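Local coordinates for protein DNA-3-methyladenine glycosidase (Bacillus halodurans, PDB 2H56) that belongs to the HhH-GPD superfamily of base excision DNA repair proteins and has a largely helical fold, at residues P46-P51 / L55-V60; V93-L98 / R106-I111; T134-K139 / F157-L162; K177-N182 / L207-A212. All coordinates share one frame; numbering follows the deposited sequence.

How the contacts relate
The four contacts follow one another in series along the chain. Contacts 1 and 2 lie on the same side of the chain's centre, their centres 17 Å apart, and meet directly: K107 NZ probably donates to V60 O (2.9 Å), while I59 packs on I111 and Y110. Contact 3, whose centre is 12 Å from that of contact 1, touches it where T47, K48 and P46 approach F157 and S158. Contact 4 is linked to contact 3 by the F157 and W210 rings, with F157 CZ 3.7 Å from W210 CZ3. Contacts 2 and 4, on opposite sides of the chain's centre, are separated by 39 Å between centres, so contacts 1 and 3 bridge the two regions.

Contact 1 (P46-P51 / L55-V60); sequences PTKPNP and LVSSIV
The amino end of helix 51-61, with the loop that leads into it from strand 43-46, supplies this contact, in which P51 bonds to L55 and K48 reaches S57. The backbone link is the first-turn helical bond from L55 N to P51 O, 3.0 Å long with an N-H...O angle of 153°. The same helical geometry leaves P51 O 3.9 Å from L55 CB. F125 of helix 125-128 touches both P51 and L55, and L123 and I146 add to the apolar cover of the leucine, which is buried.

K48 comes in from the loop. Its CG sits beside the backbone N and the chain bends at the CB-CG bond (chi2 -118°) before running out extended, which carries the ammonium across Q53 and S54 toward the next helical turn. There NZ ends 3.8 Å from S57 OG, a separation too long for a hydrogen bond. The hydroxyl stands anti to the S57 backbone N (chi1 -165°) and is weakly bonded to the carboxylate of E61. Between K48 and P51 in sequence, N50 is the N-cap residue: its OD1 accepts from Q53 N, while ND2 donates to E85 O and so ties the cap to a more distant part of the chain.

The helix start is therefore held by directional backbone and capping bonds, whereas the lysine contributes only a loose polar approach to a hydroxyl whose weak hydrogen bond goes to E61.

Contact 2 (V93-L98 / R106-I111); sequences VSDEAL and RKIEYI
D95 and L98, one turn apart on the short helix 95-100, meet the side chain of I108 on helix 105-119, joining two neighbouring helices of the HhH-GPD fold. The first segment enters through S94, the N-cap residue, whose OG accepts from A97 N (3.0 Å) and caps the first turn. D95 follows in that turn. Its carboxylate meets the isoleucine at a slant, with OD1 3.5 Å from I108 CG2. This is van der Waals contact with a methyl; the polar partner of OD1 is R112, by a salt bridge, and R112 also donates to V93 O and thus ties the helix start to the longer helix. The backbone of D95 takes part too, its O lying 3.9 Å from I108 CD1.

L98 then brings its own side chain to the other branch of I108. With CG1 beside the backbone N (chi1 -70°) and CG2 anti to it, the isoleucine presents CG2 to the aspartate and CG1 with CD1 to the leucine. Behind L98, V76 of helix 66-80 continues the apolar layer. Leucine and isoleucine likewise meet at an oblique angle, with L98 CB 3.8 Å from I108 CD1 and L98 CD1 4.1 Å from I108 CG1.

Contact 3 (T134-K139 / F157-L162); sequences TTVIEK and FSLGRL
The backbones of V136 and L159 stand well apart, 10.3 Å between their CA atoms, so side chains alone span the gap from helix 133-141 to the loop that follows helix 148-157. Those two helices and the turn between them are consistent with the helix-hairpin-helix element that gives the superfamily its name; the loop folds back from the second helix onto the first.

V136 offers both its methyls. CG1, anti to the backbone N (chi1 174°), faces L159 at a loose 4.5 Å from its CD2. CG2 instead meets the guanidinium of R161, approaching it obliquely. M155 of helix 148-157 packs against both V136 and R161 and so fills in alongside this meeting, while F154 touches L159.

Two features of the loop bring these residues to the helix. G160 takes a left-handed helical backbone conformation (phi 54°), which turns the chain between L159 and R161, both of whose CB atoms point at the helix. A backbone hydrogen bond between R161 and M155 secures that turn. The arginine chain is bent at chi2 and chi3, about CB-CG and CG-CD, and its charge is held by a salt bridge from NE to D163 and a weak bond from NH1 to A131 O. The valine therefore packs on a guanidinium anchored by other partners, with V136 CG2 3.6 Å from R161 NH1.

Contact 4 (K177-N182 / L207-A212); sequences KWLYGN and LYLWKA
W178 lays the six-membered part of its indole against A212, with CE3 3.8 Å from A212 CB and CZ3 of the same ring 4.2 Å from that methyl. The carbonyl O of A212 sits over one face of the indole. One residue further along, L179 meets L209 methyl to methyl, CD2 of L179 lying 3.6 Å from CD2 of L209, and the two side chains cross at about a right angle. Both W178 and L179 have CG anti to the backbone N (chi1 -173° for the tryptophan), which carries ring and isobutyl group out toward the facing helix. The CB of L209 does not point at the facing helix, but the end of its side chain comes nearer to L179.

These four buried residues form an apolar seam between the carboxyl end of helix 170-180 and the middle of helix 202-219, two helices of the HhH-GPD fold. Helix 31-40 closes in beside them: F36 touches L179 and A212 and meets the W178 ring with the planes at about 65°, and L33 adds to the cover of L179.

Further out, the indole is held by its polar edge, since NE1 donates to Y220 O, and L223 and L226 of helix 223-226 pack on W178. W198 reaches both L209 and Y180. The phenol of Y180, with one face covered by L179 CG, is hydrogen-bonded through OH to D30 and stacks with H194.

Contact 1 (P46-P51 / L55-V60)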
loop_
_atom_site.group_PDB
_atom_site.type_symbol
_atom_site.label_atom_id
_atom_site.label_comp_id
_atom_site.label_asym_id
_atom_site.label_seq_id
_atom_site.Cartn_x
_atom_site.Cartn_y
_atom_site.Cartn_z
ATOM N N PRO A 46 4.311 -0.851 8.070
ATOM C CA PRO A 46 3.786 -2.132 8.555
ATOM C C PRO A 46 3.944 -3.226 7.511
ATOM O O PRO A 46 3.744 -2.982 6.328
ATOM C CB PRO A 46 2.318 -1.838 8.830
ATOM C CG PRO A 46 2.008 -0.598 8.040
ATOM C CD PRO A 46 3.263 0.163 7.871
ATOM N N THR A 47 4.378 -4.396 7.951
ATOM C CA THR A 47 4.492 -5.548 7.071
ATOM C C THR A 47 3.644 -6.674 7.603
ATOM O O THR A 47 3.909 -7.216 8.700
ATOM C CB THR A 47 5.929 -6.060 6.958
ATOM O OG1 THR A 47 6.777 -4.986 6.503
ATOM C CG2 THR A 47 5.996 -7.311 5.993
ATOM N N LYS A 48 2.639 -7.029 6.812
ATOM C CA LYS A 48 1.809 -8.182 7.106
ATOM C C LYS A 48 2.615 -9.457 6.871
ATOM O O LYS A 48 3.129 -9.690 5.790
ATOM C CB LYS A 48 0.562 -8.166 6.228
ATOM C CG LYS A 48 -0.371 -6.942 6.456
ATOM C CD LYS A 48 -1.785 -7.366 6.957
ATOM C CE LYS A 48 -2.868 -6.286 6.745
ATOM N NZ LYS A 48 -4.181 -6.712 7.319
ATOM N N PRO A 49 2.708 -10.309 7.880
ATOM C CA PRO A 49 3.413 -11.575 7.648
ATOM C C PRO A 49 2.925 -12.345 6.404
ATOM O O PRO A 49 3.713 -12.585 5.491
ATOM C CB PRO A 49 3.112 -12.396 8.917
ATOM C CG PRO A 49 1.984 -11.677 9.600
ATOM C CD PRO A 49 2.123 -10.236 9.227
ATOM N N ASN A 50 1.633 -12.663 6.353
ATOM C CA ASN A 50 1.098 -13.625 5.396
ATOM C C ASN A 50 0.473 -13.046 4.090
ATOM O O ASN A 50 -0.628 -12.548 4.086
ATOM C CB ASN A 50 0.070 -14.468 6.130
ATOM C CG ASN A 50 -0.374 -15.627 5.342
ATOM O OD1 ASN A 50 -0.859 -15.499 4.212
ATOM N ND2 ASN A 50 -0.214 -16.782 5.916
ATOM N N PRO A 51 1.166 -13.172 2.968
ATOM C CA PRO A 51 0.730 -12.585 1.710
ATOM C C PRO A 51 -0.680 -12.963 1.269
ATOM O O PRO A 51 -1.463 -12.101 0.875
ATOM C CB PRO A 51 1.714 -13.157 0.702
ATOM C CG PRO A 51 2.889 -13.528 1.494
ATOM C CD PRO A 51 2.435 -13.904 2.837
ATOM N N LEU A 55 -3.967 -10.400 0.755
ATOM C CA LEU A 55 -4.743 -10.153 -0.460
ATOM C C LEU A 55 -6.237 -10.276 -0.153
ATOM O O LEU A 55 -7.050 -9.469 -0.600
ATOM C CB LEU A 55 -4.349 -11.117 -1.577
ATOM C CG LEU A 55 -3.172 -10.716 -2.452
ATOM C CD1 LEU A 55 -2.780 -11.835 -3.408
ATOM C CD2 LEU A 55 -3.576 -9.455 -3.218
ATOM N N VAL A 56 -6.598 -11.291 0.622
ATOM C CA VAL A 56 -7.985 -11.511 0.946
ATOM C C VAL A 56 -8.521 -10.333 1.763
ATOM O O VAL A 56 -9.546 -9.759 1.436
ATOM C CB VAL A 56 -8.164 -12.833 1.698
ATOM C CG1 VAL A 56 -9.598 -12.981 2.145
ATOM C CG2 VAL A 56 -7.727 -13.983 0.804
ATOM N N SER A 57 -7.808 -9.977 2.818
ATOM C CA SER A 57 -8.102 -8.787 3.582
ATOM C C SER A 57 -8.173 -7.522 2.706
ATOM O O SER A 57 -9.041 -6.693 2.895
ATOM C CB SER A 57 -7.035 -8.592 4.652
ATOM O OG SER A 57 -7.476 -7.651 5.623
ATOM N N SER A 58 -7.277 -7.369 1.745
ATOM C CA SER A 58 -7.345 -6.219 0.860
ATOM C C SER A 58 -8.625 -6.206 0.052
ATOM O O SER A 58 -9.222 -5.139 -0.135
ATOM C CB SER A 58 -6.152 -6.183 -0.089
ATOM O OG SER A 58 -4.938 -6.101 0.655
ATOM N N ILE A 59 -9.052 -7.364 -0.434
ATOM C CA ILE A 59 -10.344 -7.445 -1.150
ATOM C C ILE A 59 -11.526 -7.117 -0.214
ATOM O O ILE A 59 -12.414 -6.369 -0.596
ATOM C CB ILE A 59 -10.500 -8.816 -1.828
ATOM C CG1 ILE A 59 -9.539 -8.892 -3.031
ATOM C CG2 ILE A 59 -11.921 -9.065 -2.255
ATOM C CD1 ILE A 59 -8.966 -10.242 -3.218
ATOM N N VAL A 60 -11.497 -7.605 1.030
ATOM C CA VAL A 60 -12.594 -7.357 1.947
ATOM C C VAL A 60 -12.741 -5.888 2.259
ATOM O O VAL A 60 -13.849 -5.397 2.423
ATOM C CB VAL A 60 -12.488 -8.204 3.211
ATOM C CG1 VAL A 60 -13.539 -7.776 4.268
ATOM C CG2 VAL A 60 -12.699 -9.652 2.836
#

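Contact 2 (V93-L98 / R106-I111)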
loop_
_atom_site.group_PDB
_atom_site.type_symbol
_atom_site.label_atom_id
_atom_site.label_comp_id
_atom_site.label_asym_id
_atom_site.label_seq_id
_atom_site.Cartn_x
_atom_site.Cartn_y
_atom_site.Cartn_z
ATOM N N VAL A 93 -15.534 -23.642 2.802
ATOM C CA VAL A 93 -16.558 -22.639 3.080
ATOM C C VAL A 93 -17.327 -22.258 1.816
ATOM O O VAL A 93 -16.736 -21.812 0.863
ATOM C CB VAL A 93 -15.904 -21.365 3.605
ATOM C CG1 VAL A 93 -16.968 -20.327 3.974
ATOM C CG2 VAL A 93 -14.994 -21.689 4.780
ATOM N N SER A 94 -18.647 -22.394 1.827
ATOM C CA SER A 94 -19.443 -22.082 0.659
ATOM C C SER A 94 -19.580 -20.588 0.433
ATOM O O SER A 94 -19.443 -19.785 1.350
ATOM C CB SER A 94 -20.858 -22.617 0.820
ATOM O OG SER A 94 -21.541 -21.883 1.830
ATOM N N ASP A 95 -19.939 -20.253 -0.794
ATOM C CA ASP A 95 -20.339 -18.928 -1.163
ATOM C C ASP A 95 -21.543 -18.395 -0.361
ATOM O O ASP A 95 -21.532 -17.246 0.078
ATOM C CB ASP A 95 -20.626 -18.909 -2.681
ATOM C CG ASP A 95 -19.324 -19.033 -3.558
ATOM O OD1 ASP A 95 -18.207 -19.147 -3.000
ATOM O OD2 ASP A 95 -19.411 -19.005 -4.815
ATOM N N GLU A 96 -22.593 -19.181 -0.156
ATOM C CA GLU A 96 -23.731 -18.656 0.610
ATOM C C GLU A 96 -23.205 -18.263 1.994
ATOM O O GLU A 96 -23.562 -17.221 2.533
ATOM C CB GLU A 96 -24.910 -19.641 0.694
ATOM N N ALA A 97 -22.314 -19.066 2.559
ATOM C CA ALA A 97 -21.845 -18.796 3.921
ATOM C C ALA A 97 -21.164 -17.439 3.957
ATOM O O ALA A 97 -21.482 -16.603 4.816
ATOM C CB ALA A 97 -20.908 -19.877 4.401
ATOM N N LEU A 98 -20.233 -17.229 3.021
ATOM C CA LEU A 98 -19.508 -15.962 2.879
ATOM C C LEU A 98 -20.439 -14.783 2.669
ATOM O O LEU A 98 -20.214 -13.695 3.229
ATOM C CB LEU A 98 -18.539 -16.039 1.705
ATOM C CG LEU A 98 -17.242 -16.826 1.942
ATOM C CD1 LEU A 98 -16.447 -16.947 0.656
ATOM C CD2 LEU A 98 -16.418 -16.166 3.064
ATOM N N ARG A 106 -19.357 -9.828 -5.663
ATOM C CA ARG A 106 -18.152 -9.520 -6.403
ATOM C C ARG A 106 -16.885 -9.860 -5.599
ATOM O O ARG A 106 -15.930 -10.454 -6.119
ATOM C CB ARG A 106 -18.140 -8.054 -6.856
ATOM C CG ARG A 106 -18.951 -7.784 -8.149
ATOM C CD ARG A 106 -18.090 -7.020 -9.149
ATOM N NE ARG A 106 -18.883 -6.439 -10.219
ATOM C CZ ARG A 106 -19.665 -5.367 -10.095
ATOM N NH1 ARG A 106 -19.774 -4.731 -8.927
ATOM N NH2 ARG A 106 -20.355 -4.935 -11.151
ATOM N N LYS A 107 -16.859 -9.484 -4.334
ATOM C CA LYS A 107 -15.677 -9.776 -3.541
ATOM C C LYS A 107 -15.422 -11.299 -3.432
ATOM O O LYS A 107 -14.290 -11.755 -3.405
ATOM C CB LYS A 107 -15.775 -9.130 -2.173
ATOM C CG LYS A 107 -15.650 -7.608 -2.195
ATOM C CD LYS A 107 -15.973 -7.014 -0.811
ATOM C CE LYS A 107 -15.598 -5.541 -0.706
ATOM N NZ LYS A 107 -16.020 -4.981 0.602
ATOM N N ILE A 108 -16.480 -12.093 -3.423
ATOM C CA ILE A 108 -16.317 -13.539 -3.406
ATOM C C ILE A 108 -15.632 -14.044 -4.662
ATOM O O ILE A 108 -14.733 -14.871 -4.562
ATOM C CB ILE A 108 -17.641 -14.256 -3.191
ATOM C CG1 ILE A 108 -18.094 -14.015 -1.738
ATOM C CG2 ILE A 108 -17.459 -15.741 -3.490
ATOM C CD1 ILE A 108 -19.542 -14.267 -1.502
ATOM N N GLU A 109 -16.028 -13.533 -5.829
ATOM C CA GLU A 109 -15.355 -13.882 -7.060
ATOM C C GLU A 109 -13.856 -13.492 -6.989
ATOM O O GLU A 109 -12.982 -14.280 -7.381
ATOM C CB GLU A 109 -16.049 -13.227 -8.250
ATOM C CG GLU A 109 -15.326 -13.430 -9.621
ATOM C CD GLU A 109 -16.073 -12.832 -10.870
ATOM O OE1 GLU A 109 -17.155 -12.206 -10.703
ATOM O OE2 GLU A 109 -15.562 -13.004 -12.015
ATOM N N TYR A 110 -13.539 -12.306 -6.474
ATOM C CA TYR A 110 -12.145 -11.921 -6.392
ATOM C C TYR A 110 -11.360 -12.841 -5.464
ATOM O O TYR A 110 -10.263 -13.258 -5.789
ATOM C CB TYR A 110 -11.970 -10.469 -5.924
ATOM C CG TYR A 110 -12.766 -9.435 -6.690
ATOM C CD1 TYR A 110 -13.113 -9.619 -8.035
ATOM C CD2 TYR A 110 -13.172 -8.254 -6.055
ATOM C CE1 TYR A 110 -13.843 -8.648 -8.724
ATOM C CE2 TYR A 110 -13.904 -7.276 -6.739
ATOM C CZ TYR A 110 -14.241 -7.480 -8.055
ATOM O OH TYR A 110 -14.972 -6.507 -8.677
ATOM N N ILE A 111 -11.919 -13.154 -4.312
ATOM C CA ILE A 111 -11.242 -14.026 -3.350
ATOM C C ILE A 111 -10.995 -15.424 -3.956
ATOM O O ILE A 111 -9.887 -15.984 -3.879
ATOM C CB ILE A 111 -12.053 -14.137 -2.023
ATOM C CG1 ILE A 111 -11.967 -12.799 -1.274
ATOM C CG2 ILE A 111 -11.526 -15.294 -1.129
ATOM C CD1 ILE A 111 -13.129 -12.503 -0.330
#

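Contact 3 (T134-K139 / F157-L162)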
loop_
_atom_site.group_PDB
_atom_site.type_symbol
_atom_site.label_atom_id
_atom_site.label_comp_id
_atom_site.label_asym_id
_atom_site.label_seq_id
_atom_site.Cartn_x
_atom_site.Cartn_y
_atom_site.Cartn_z
ATOM N N THR A 134 7.796 -4.152 -11.886
ATOM C CA THR A 134 7.074 -4.323 -13.145
ATOM C C THR A 134 6.435 -5.726 -13.287
ATOM O O THR A 134 5.282 -5.855 -13.709
ATOM C CB THR A 134 8.040 -3.978 -14.329
ATOM O OG1 THR A 134 7.426 -4.282 -15.576
ATOM C CG2 THR A 134 9.383 -4.727 -14.214
ATOM N N THR A 135 7.155 -6.767 -12.889
ATOM C CA THR A 135 6.641 -8.139 -12.985
ATOM C C THR A 135 5.638 -8.516 -11.890
ATOM O O THR A 135 4.599 -9.152 -12.164
ATOM C CB THR A 135 7.785 -9.116 -12.903
ATOM O OG1 THR A 135 8.685 -8.801 -13.954
ATOM C CG2 THR A 135 7.296 -10.555 -13.049
ATOM N N VAL A 136 5.976 -8.154 -10.657
ATOM C CA VAL A 136 5.087 -8.346 -9.547
ATOM C C VAL A 136 3.705 -7.743 -9.866
ATOM O O VAL A 136 2.661 -8.437 -9.764
ATOM C CB VAL A 136 5.637 -7.706 -8.272
ATOM C CG1 VAL A 136 4.591 -7.816 -7.159
ATOM C CG2 VAL A 136 6.992 -8.361 -7.854
ATOM N N ILE A 137 3.697 -6.474 -10.278
ATOM C CA ILE A 137 2.436 -5.800 -10.608
ATOM C C ILE A 137 1.647 -6.598 -11.674
ATOM O O ILE A 137 0.433 -6.761 -11.555
ATOM C CB ILE A 137 2.655 -4.302 -11.019
ATOM C CG1 ILE A 137 3.144 -3.463 -9.828
ATOM C CG2 ILE A 137 1.384 -3.720 -11.482
ATOM N N GLU A 138 2.335 -7.138 -12.682
ATOM C CA GLU A 138 1.663 -8.006 -13.668
ATOM C C GLU A 138 1.035 -9.221 -13.027
ATOM O O GLU A 138 -0.134 -9.488 -13.240
ATOM C CB GLU A 138 2.620 -8.491 -14.748
ATOM C CG GLU A 138 2.876 -7.453 -15.836
ATOM C CD GLU A 138 4.249 -7.592 -16.494
ATOM O OE1 GLU A 138 5.039 -8.474 -16.074
ATOM O OE2 GLU A 138 4.541 -6.814 -17.436
ATOM N N LYS A 139 1.814 -9.966 -12.249
ATOM C CA LYS A 139 1.310 -11.202 -11.652
ATOM C C LYS A 139 0.121 -10.883 -10.764
ATOM O O LYS A 139 -0.880 -11.552 -10.849
ATOM C CB LYS A 139 2.390 -11.950 -10.873
ATOM C CG LYS A 139 3.618 -12.353 -11.697
ATOM C CD LYS A 139 3.330 -13.533 -12.596
ATOM C CE LYS A 139 4.608 -14.142 -13.193
ATOM N NZ LYS A 139 4.539 -15.649 -13.250
ATOM N N PHE A 157 2.896 -2.549 1.670
ATOM C CA PHE A 157 2.426 -2.775 3.015
ATOM C C PHE A 157 2.271 -4.249 3.336
ATOM O O PHE A 157 1.844 -4.606 4.432
ATOM C CB PHE A 157 1.073 -2.079 3.183
ATOM C CG PHE A 157 1.183 -0.615 3.206
ATOM C CD1 PHE A 157 1.812 0.011 4.261
ATOM C CD2 PHE A 157 0.704 0.148 2.169
ATOM C CE1 PHE A 157 1.942 1.399 4.305
ATOM C CE2 PHE A 157 0.833 1.529 2.187
ATOM C CZ PHE A 157 1.456 2.160 3.266
ATOM N N SER A 158 2.615 -5.117 2.400
ATOM C CA SER A 158 2.492 -6.526 2.660
ATOM C C SER A 158 3.708 -7.304 2.231
ATOM O O SER A 158 4.139 -8.126 2.990
ATOM C CB SER A 158 1.206 -7.062 2.051
ATOM O OG SER A 158 1.442 -8.318 1.481
ATOM N N LEU A 159 4.263 -7.068 1.046
ATOM C CA LEU A 159 5.602 -7.595 0.694
ATOM C C LEU A 159 6.797 -6.724 1.142
ATOM O O LEU A 159 7.950 -7.073 0.859
ATOM C CB LEU A 159 5.769 -7.753 -0.808
ATOM C CG LEU A 159 4.922 -8.772 -1.536
ATOM C CD1 LEU A 159 3.512 -8.265 -1.593
ATOM C CD2 LEU A 159 5.508 -8.956 -2.940
ATOM N N GLY A 160 6.539 -5.583 1.788
ATOM C CA GLY A 160 7.615 -4.698 2.278
ATOM C C GLY A 160 8.648 -4.246 1.243
ATOM O O GLY A 160 9.830 -4.016 1.583
ATOM N N ARG A 161 8.193 -4.093 -0.006
ATOM C CA ARG A 161 9.060 -3.690 -1.121
ATOM C C ARG A 161 9.262 -2.190 -1.126
ATOM O O ARG A 161 8.317 -1.454 -1.095
ATOM C CB ARG A 161 8.448 -4.126 -2.445
ATOM C CG ARG A 161 8.556 -5.595 -2.691
ATOM C CD ARG A 161 9.969 -5.955 -3.124
ATOM N NE ARG A 161 10.272 -5.313 -4.405
ATOM C CZ ARG A 161 10.093 -5.872 -5.602
ATOM N NH1 ARG A 161 9.654 -7.124 -5.730
ATOM N NH2 ARG A 161 10.384 -5.171 -6.689
ATOM N N LEU A 162 10.501 -1.733 -1.179
ATOM C CA LEU A 162 10.779 -0.301 -1.012
ATOM C C LEU A 162 10.851 0.498 -2.338
ATOM O O LEU A 162 11.031 1.716 -2.324
ATOM C CB LEU A 162 12.068 -0.133 -0.197
ATOM C CG LEU A 162 12.030 -0.770 1.202
ATOM C CD1 LEU A 162 13.238 -0.418 1.992
ATOM C CD2 LEU A 162 10.779 -0.317 1.972
#

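Contact 4 (K177-N182 / L207-A212)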
loop_
_atom_site.group_PDB
_atom_site.type_symbol
_atom_site.label_atom_id
_atom_site.label_comp_id
_atom_site.label_asym_id
_atom_site.label_seq_id
_atom_site.Cartn_x
_atom_site.Cartn_y
_atom_site.Cartn_z
ATOM N N LYS A 177 1.710 17.868 -4.272
ATOM C CA LYS A 177 1.305 19.268 -4.439
ATOM C C LYS A 177 1.776 20.120 -3.267
ATOM O O LYS A 177 2.217 21.243 -3.446
ATOM C CB LYS A 177 -0.225 19.379 -4.569
ATOM C CG LYS A 177 -0.733 18.954 -5.934
ATOM C CD LYS A 177 -2.196 18.509 -5.930
ATOM C CE LYS A 177 -3.157 19.643 -5.702
ATOM N NZ LYS A 177 -4.542 19.120 -5.803
ATOM N N TRP A 178 1.687 19.570 -2.066
ATOM C CA TRP A 178 2.010 20.306 -0.849
ATOM C C TRP A 178 3.504 20.558 -0.801
ATOM O O TRP A 178 3.951 21.669 -0.578
ATOM C CB TRP A 178 1.563 19.483 0.363
ATOM C CG TRP A 178 1.662 20.153 1.665
ATOM C CD1 TRP A 178 0.689 20.883 2.291
ATOM C CD2 TRP A 178 2.777 20.132 2.542
ATOM N NE1 TRP A 178 1.146 21.329 3.503
ATOM C CE2 TRP A 178 2.428 20.877 3.680
ATOM C CE3 TRP A 178 4.047 19.569 2.473
ATOM C CZ2 TRP A 178 3.301 21.061 4.739
ATOM C CZ3 TRP A 178 4.907 19.768 3.516
ATOM C CH2 TRP A 178 4.533 20.503 4.635
ATOM N N LEU A 179 4.262 19.510 -1.068
ATOM C CA LEU A 179 5.710 19.540 -0.949
ATOM C C LEU A 179 6.459 20.156 -2.164
ATOM O O LEU A 179 7.568 20.624 -2.019
ATOM C CB LEU A 179 6.174 18.099 -0.700
ATOM C CG LEU A 179 7.597 17.824 -0.211
ATOM C CD1 LEU A 179 7.811 18.390 1.184
ATOM C CD2 LEU A 179 7.794 16.333 -0.230
ATOM N N TYR A 180 5.854 20.156 -3.348
ATOM C CA TYR A 180 6.528 20.607 -4.574
ATOM C C TYR A 180 5.734 21.644 -5.384
ATOM O O TYR A 180 6.286 22.297 -6.258
ATOM C CB TYR A 180 6.846 19.403 -5.476
ATOM C CG TYR A 180 7.770 18.386 -4.844
ATOM C CD1 TYR A 180 9.146 18.604 -4.750
ATOM C CD2 TYR A 180 7.267 17.186 -4.351
ATOM C CE1 TYR A 180 9.993 17.636 -4.157
ATOM C CE2 TYR A 180 8.094 16.230 -3.773
ATOM C CZ TYR A 180 9.447 16.455 -3.669
ATOM O OH TYR A 180 10.206 15.473 -3.064
ATOM N N GLY A 181 4.434 21.748 -5.151
ATOM C CA GLY A 181 3.670 22.885 -5.638
ATOM C C GLY A 181 3.674 23.851 -4.478
ATOM O O GLY A 181 4.535 23.783 -3.595
ATOM N N ASN A 182 2.726 24.749 -4.430
ATOM C CA ASN A 182 2.592 25.466 -3.201
ATOM C C ASN A 182 1.218 25.127 -2.690
ATOM O O ASN A 182 0.418 26.000 -2.365
ATOM C CB ASN A 182 2.814 26.961 -3.415
ATOM C CG ASN A 182 3.116 27.689 -2.131
ATOM O OD1 ASN A 182 3.572 27.094 -1.152
ATOM N ND2 ASN A 182 2.866 28.981 -2.123
ATOM N N LEU A 207 5.948 7.181 2.062
ATOM C CA LEU A 207 5.569 7.284 3.451
ATOM C C LEU A 207 5.612 8.766 3.886
ATOM O O LEU A 207 4.721 9.241 4.581
ATOM C CB LEU A 207 6.495 6.442 4.323
ATOM C CG LEU A 207 6.457 4.936 4.086
ATOM C CD1 LEU A 207 7.512 4.239 4.944
ATOM C CD2 LEU A 207 5.073 4.420 4.368
ATOM N N TYR A 208 6.619 9.510 3.465
ATOM C CA TYR A 208 6.702 10.927 3.850
ATOM C C TYR A 208 5.662 11.761 3.131
ATOM O O TYR A 208 5.106 12.710 3.692
ATOM C CB TYR A 208 8.101 11.479 3.607
ATOM C CG TYR A 208 9.080 11.020 4.662
ATOM C CD1 TYR A 208 9.050 11.578 5.937
ATOM C CD2 TYR A 208 10.012 10.023 4.399
ATOM C CE1 TYR A 208 9.905 11.182 6.912
ATOM C CE2 TYR A 208 10.900 9.605 5.396
ATOM C CZ TYR A 208 10.831 10.193 6.646
ATOM O OH TYR A 208 11.672 9.795 7.637
ATOM N N LEU A 209 5.376 11.404 1.888
ATOM C CA LEU A 209 4.343 12.113 1.165
ATOM C C LEU A 209 3.029 11.960 1.912
ATOM O O LEU A 209 2.296 12.950 2.124
ATOM C CB LEU A 209 4.253 11.633 -0.294
ATOM C CG LEU A 209 5.402 12.092 -1.225
ATOM C CD1 LEU A 209 5.065 11.889 -2.690
ATOM C CD2 LEU A 209 5.704 13.549 -1.020
ATOM N N TRP A 210 2.740 10.729 2.344
ATOM C CA TRP A 210 1.509 10.470 3.090
ATOM C C TRP A 210 1.457 11.281 4.368
ATOM O O TRP A 210 0.399 11.790 4.743
ATOM C CB TRP A 210 1.340 8.991 3.408
ATOM C CG TRP A 210 0.649 8.276 2.348
ATOM C CD1 TRP A 210 -0.489 8.658 1.740
ATOM C CD2 TRP A 210 1.040 7.052 1.736
ATOM N NE1 TRP A 210 -0.837 7.763 0.774
ATOM C CE2 TRP A 210 0.086 6.760 0.751
ATOM C CE3 TRP A 210 2.112 6.177 1.914
ATOM C CZ2 TRP A 210 0.153 5.615 -0.045
ATOM C CZ3 TRP A 210 2.197 5.050 1.117
ATOM C CH2 TRP A 210 1.214 4.770 0.156
ATOM N N LYS A 211 2.609 11.396 5.024
ATOM C CA LYS A 211 2.727 12.163 6.253
ATOM C C LYS A 211 2.425 13.641 5.947
ATOM O O LYS A 211 1.625 14.293 6.646
ATOM C CB LYS A 211 4.113 11.971 6.846
ATOM C CG LYS A 211 4.118 11.806 8.342
ATOM C CD LYS A 211 5.416 11.170 8.823
ATOM C CE LYS A 211 5.528 11.206 10.340
ATOM N NZ LYS A 211 4.655 10.193 11.000
ATOM N N ALA A 212 2.998 14.142 4.855
ATOM C CA ALA A 212 2.714 15.507 4.389
ATOM C C ALA A 212 1.234 15.716 4.078
ATOM O O ALA A 212 0.681 16.761 4.415
ATOM C CB ALA A 212 3.561 15.832 3.175
#